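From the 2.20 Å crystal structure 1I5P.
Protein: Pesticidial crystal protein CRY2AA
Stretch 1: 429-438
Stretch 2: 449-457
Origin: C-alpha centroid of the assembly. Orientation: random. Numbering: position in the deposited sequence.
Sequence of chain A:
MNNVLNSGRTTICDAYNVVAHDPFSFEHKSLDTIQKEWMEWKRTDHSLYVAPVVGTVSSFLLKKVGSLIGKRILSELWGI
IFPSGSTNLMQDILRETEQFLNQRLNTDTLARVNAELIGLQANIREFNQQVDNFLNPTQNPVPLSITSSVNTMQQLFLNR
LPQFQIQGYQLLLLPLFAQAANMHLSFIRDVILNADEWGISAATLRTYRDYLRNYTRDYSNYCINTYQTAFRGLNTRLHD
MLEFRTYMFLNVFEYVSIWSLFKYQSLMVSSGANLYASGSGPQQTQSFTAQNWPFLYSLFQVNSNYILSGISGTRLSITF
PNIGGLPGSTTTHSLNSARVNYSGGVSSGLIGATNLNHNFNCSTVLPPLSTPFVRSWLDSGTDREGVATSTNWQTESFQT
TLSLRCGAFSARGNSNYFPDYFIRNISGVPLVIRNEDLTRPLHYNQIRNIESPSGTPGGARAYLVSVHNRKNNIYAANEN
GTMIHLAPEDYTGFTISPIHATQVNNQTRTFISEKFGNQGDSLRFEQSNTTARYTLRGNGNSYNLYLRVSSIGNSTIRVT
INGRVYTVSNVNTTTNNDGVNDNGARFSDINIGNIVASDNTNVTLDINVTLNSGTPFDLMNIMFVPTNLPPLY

Stretch 1 429-438: VPLVIRNEDL
Stretch 2, residues 449-457: NIESPSGTP

Two segments of one chain run side by side in the same direction, Pro430 facing Glu451 (CA to CA 5.7 Å), Val432 facing Ser452 (5.0 Å) and Arg434 facing Pro453 (5.7 Å). They bury 473 Å² in total; the direct hydrogen bonding is one weak bond, and apolar packing and two bridging waters make up much of the rest of the contact.

Stretch 1 comes in as a strand at Val429; Pro430 has phi/psi -83/176. The chain turns at Leu431 (-53/-43), extends again through Val432 and Ile433 (-134/122 and -92/127) and reaches Arg434 (-62/148), the N-cap of helix 435-438. Arg434 O accepts from Asp437 N at 2.9 Å and from Leu438 N at 3.1 Å. Stretch 2 has no regular secondary structure: it is extended from Asn449 to Pro453, then makes a type II turn from Pro453 to Thr456. Gly455 (97/1) suits that turn because a CB there would jam against the preceding carbonyl oxygen.

At the centre, Ser452, chi1 -82° (m), places OG 3.3 Å from Val432 N, which donates a weak hydrogen bond. The return contact is from backbone carbon: Ser452 CA lies 3.3 Å from Val432 O, with 163° at the hydrogen. Serine suits the place because its hydroxyl can accept while its CA-H faces that carbonyl.

Prolines, rigid apolar rings with no N-H to satisfy, pack at two points. Pro430, C-gamma endo and with CB directed toward stretch 2, sets CD 3.7 Å from Ile450 CG2. Ile450 is buried, with chi1 -52° and chi2 -56° (both m); its CG2 also meets Ile433 CG2 at 4.3 Å, while its CD1 comes 3.8 Å from Asp437 OD1. Farther along, Pro453, C-gamma exo, brings CD to 3.9 Å from Val432 CB. Val432 is t (chi1 -176°), with CG2 4.4 Å from Thr456 CG2.

Arg434 packs CG 3.5 Å from Pro453 CG and 3.6 Å from Glu451 O, which also sits at the guanidinium edge. Chi1 to chi3 are -39° (m), -168° (t) and -69° (m), with chi4 at 123°. NH1 forms a 2.8 Å salt bridge to Glu436 OE2, and NE a long one, 3.6 Å, to Asp437 OD2.

Asp437, chi1 -83° (m) and chi2 -43°, points its CB toward stretch 2. Water 1 donates to Asp437 OD2 (2.6 Å) and Glu451 O (2.7 Å) and accepts from Arg434 N (2.7 Å), joining both backbones. Water 2 donates to Asp437 OD2 (2.9 Å) and Asn449 O (2.7 Å) and accepts from Glu451 N (2.8 Å), tying the buried carboxylate to stretch 2. The Glu451 side chain, t/t in chi1 and chi2, leaves for partners elsewhere in the structure.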

# COMPACT_ATOMS: atom_id res chain seq x y z
N VAL A 429 11.93 -9.38 -13.46
CA VAL A 429 12.48 -10.71 -13.28
C VAL A 429 12.88 -11.28 -14.63
O VAL A 429 12.35 -10.87 -15.67
CB VAL A 429 11.47 -11.67 -12.61
CG1 VAL A 429 11.12 -11.17 -11.22
CG2 VAL A 429 10.22 -11.80 -13.47
N PRO A 430 13.84 -12.22 -14.64
CA PRO A 430 14.26 -12.83 -15.90
C PRO A 430 13.25 -13.95 -16.21
O PRO A 430 12.38 -14.24 -15.38
CB PRO A 430 15.64 -13.38 -15.57
CG PRO A 430 15.44 -13.84 -14.16
CD PRO A 430 14.73 -12.63 -13.55
N LEU A 431 13.38 -14.60 -17.36
CA LEU A 431 12.46 -15.68 -17.71
C LEU A 431 12.41 -16.73 -16.61
O LEU A 431 11.34 -17.20 -16.24
CB LEU A 431 12.87 -16.34 -19.03
CG LEU A 431 11.97 -17.48 -19.51
CD1 LEU A 431 10.55 -16.97 -19.74
CD2 LEU A 431 12.53 -18.08 -20.80
N VAL A 432 13.57 -17.07 -16.07
CA VAL A 432 13.64 -18.06 -15.00
C VAL A 432 14.56 -17.59 -13.88
O VAL A 432 15.73 -17.29 -14.11
CB VAL A 432 14.19 -19.42 -15.52
CG1 VAL A 432 14.16 -20.45 -14.40
CG2 VAL A 432 13.37 -19.90 -16.71
N ILE A 433 14.01 -17.51 -12.67
CA ILE A 433 14.79 -17.10 -11.51
C ILE A 433 15.35 -18.38 -10.90
O ILE A 433 14.61 -19.31 -10.63
CB ILE A 433 13.93 -16.40 -10.46
CG1 ILE A 433 13.26 -15.16 -11.07
CG2 ILE A 433 14.78 -16.03 -9.25
CD1 ILE A 433 12.21 -14.53 -10.19
N ARG A 434 16.66 -18.41 -10.70
CA ARG A 434 17.33 -19.58 -10.13
C ARG A 434 16.80 -19.86 -8.72
O ARG A 434 16.43 -18.93 -8.00
CB ARG A 434 18.84 -19.34 -10.07
CG ARG A 434 19.40 -18.60 -11.28
CD ARG A 434 20.92 -18.64 -11.35
NE ARG A 434 21.61 -17.85 -10.32
CZ ARG A 434 22.49 -18.36 -9.46
NH1 ARG A 434 22.78 -19.65 -9.49
NH2 ARG A 434 23.11 -17.57 -8.59
N ASN A 435 16.75 -21.13 -8.33
CA ASN A 435 16.29 -21.46 -6.99
C ASN A 435 17.28 -20.88 -5.99
O ASN A 435 16.92 -20.59 -4.86
CB ASN A 435 16.19 -22.98 -6.79
CG ASN A 435 14.99 -23.59 -7.49
OD1 ASN A 435 13.95 -22.95 -7.67
ND2 ASN A 435 15.12 -24.86 -7.87
N GLU A 436 18.53 -20.71 -6.42
CA GLU A 436 19.55 -20.14 -5.55
C GLU A 436 19.19 -18.71 -5.19
O GLU A 436 19.58 -18.22 -4.13
CB GLU A 436 20.93 -20.18 -6.21
CG GLU A 436 21.45 -21.58 -6.52
CD GLU A 436 21.10 -22.04 -7.93
OE1 GLU A 436 19.90 -22.22 -8.23
OE2 GLU A 436 22.04 -22.24 -8.74
N ASP A 437 18.47 -18.03 -6.08
CA ASP A 437 18.06 -16.66 -5.80
C ASP A 437 16.79 -16.67 -4.96
O ASP A 437 16.68 -15.93 -3.99
CB ASP A 437 17.83 -15.88 -7.10
CG ASP A 437 19.11 -15.32 -7.69
OD1 ASP A 437 19.93 -14.79 -6.93
OD2 ASP A 437 19.28 -15.41 -8.93
N LEU A 438 15.84 -17.53 -5.33
CA LEU A 438 14.57 -17.64 -4.62
C LEU A 438 14.75 -18.02 -3.15
O LEU A 438 13.91 -17.71 -2.31
CB LEU A 438 13.67 -18.67 -5.29
CG LEU A 438 13.18 -18.38 -6.71
CD1 LEU A 438 12.50 -19.62 -7.27
CD2 LEU A 438 12.23 -17.20 -6.70
N ASN A 449 22.58 -9.09 -9.23
CA ASN A 449 22.09 -9.34 -10.58
C ASN A 449 21.23 -10.60 -10.62
O ASN A 449 21.69 -11.68 -10.25
CB ASN A 449 23.26 -9.49 -11.55
CG ASN A 449 24.10 -8.23 -11.64
OD1 ASN A 449 23.60 -7.12 -11.51
ND2 ASN A 449 25.40 -8.41 -11.89
N ILE A 450 19.98 -10.45 -11.04
CA ILE A 450 19.06 -11.58 -11.12
C ILE A 450 18.95 -12.03 -12.58
O ILE A 450 18.18 -11.46 -13.35
CB ILE A 450 17.66 -11.20 -10.58
CG1 ILE A 450 17.80 -10.57 -9.19
CG2 ILE A 450 16.78 -12.44 -10.52
CD1 ILE A 450 18.53 -11.44 -8.18
N GLU A 451 19.72 -13.05 -12.94
CA GLU A 451 19.73 -13.55 -14.31
C GLU A 451 19.28 -15.01 -14.39
O GLU A 451 19.28 -15.73 -13.39
CB GLU A 451 21.16 -13.39 -14.88
CG GLU A 451 21.40 -13.93 -16.28
CD GLU A 451 22.79 -13.57 -16.80
OE1 GLU A 451 23.77 -13.68 -16.03
OE2 GLU A 451 22.91 -13.19 -17.99
N SER A 452 18.89 -15.44 -15.59
CA SER A 452 18.46 -16.82 -15.81
C SER A 452 19.62 -17.77 -15.59
O SER A 452 20.78 -17.41 -15.83
CB SER A 452 17.94 -17.00 -17.24
OG SER A 452 16.60 -16.56 -17.37
N PRO A 453 19.33 -19.01 -15.16
CA PRO A 453 20.38 -20.00 -14.93
C PRO A 453 21.13 -20.21 -16.23
O PRO A 453 20.54 -20.04 -17.29
CB PRO A 453 19.60 -21.24 -14.50
CG PRO A 453 18.37 -20.65 -13.87
CD PRO A 453 18.01 -19.60 -14.88
N SER A 454 22.41 -20.57 -16.15
CA SER A 454 23.18 -20.82 -17.37
C SER A 454 22.50 -21.88 -18.21
O SER A 454 21.94 -22.84 -17.69
CB SER A 454 24.60 -21.27 -17.02
OG SER A 454 25.49 -20.16 -16.97
N GLY A 455 22.56 -21.70 -19.53
CA GLY A 455 21.93 -22.65 -20.43
C GLY A 455 20.56 -22.11 -20.81
O GLY A 455 19.81 -22.73 -21.55
N THR A 456 20.26 -20.93 -20.27
CA THR A 456 18.99 -20.24 -20.52
C THR A 456 19.20 -18.74 -20.81
O THR A 456 18.36 -18.11 -21.44
CB THR A 456 18.04 -20.36 -19.30
OG1 THR A 456 17.96 -21.73 -18.89
CG2 THR A 456 16.65 -19.86 -19.66
N PRO A 457 20.33 -18.16 -20.36
CA PRO A 457 20.56 -16.74 -20.62
C PRO A 457 21.36 -16.42 -21.89
O PRO A 457 21.07 -16.95 -22.96
CB PRO A 457 21.26 -16.26 -19.35
CG PRO A 457 21.89 -17.53 -18.75
CD PRO A 457 21.45 -18.71 -19.57
O HOH W 1 17.83 -15.99 -11.07
O HOH W 2 21.11 -14.23 -10.79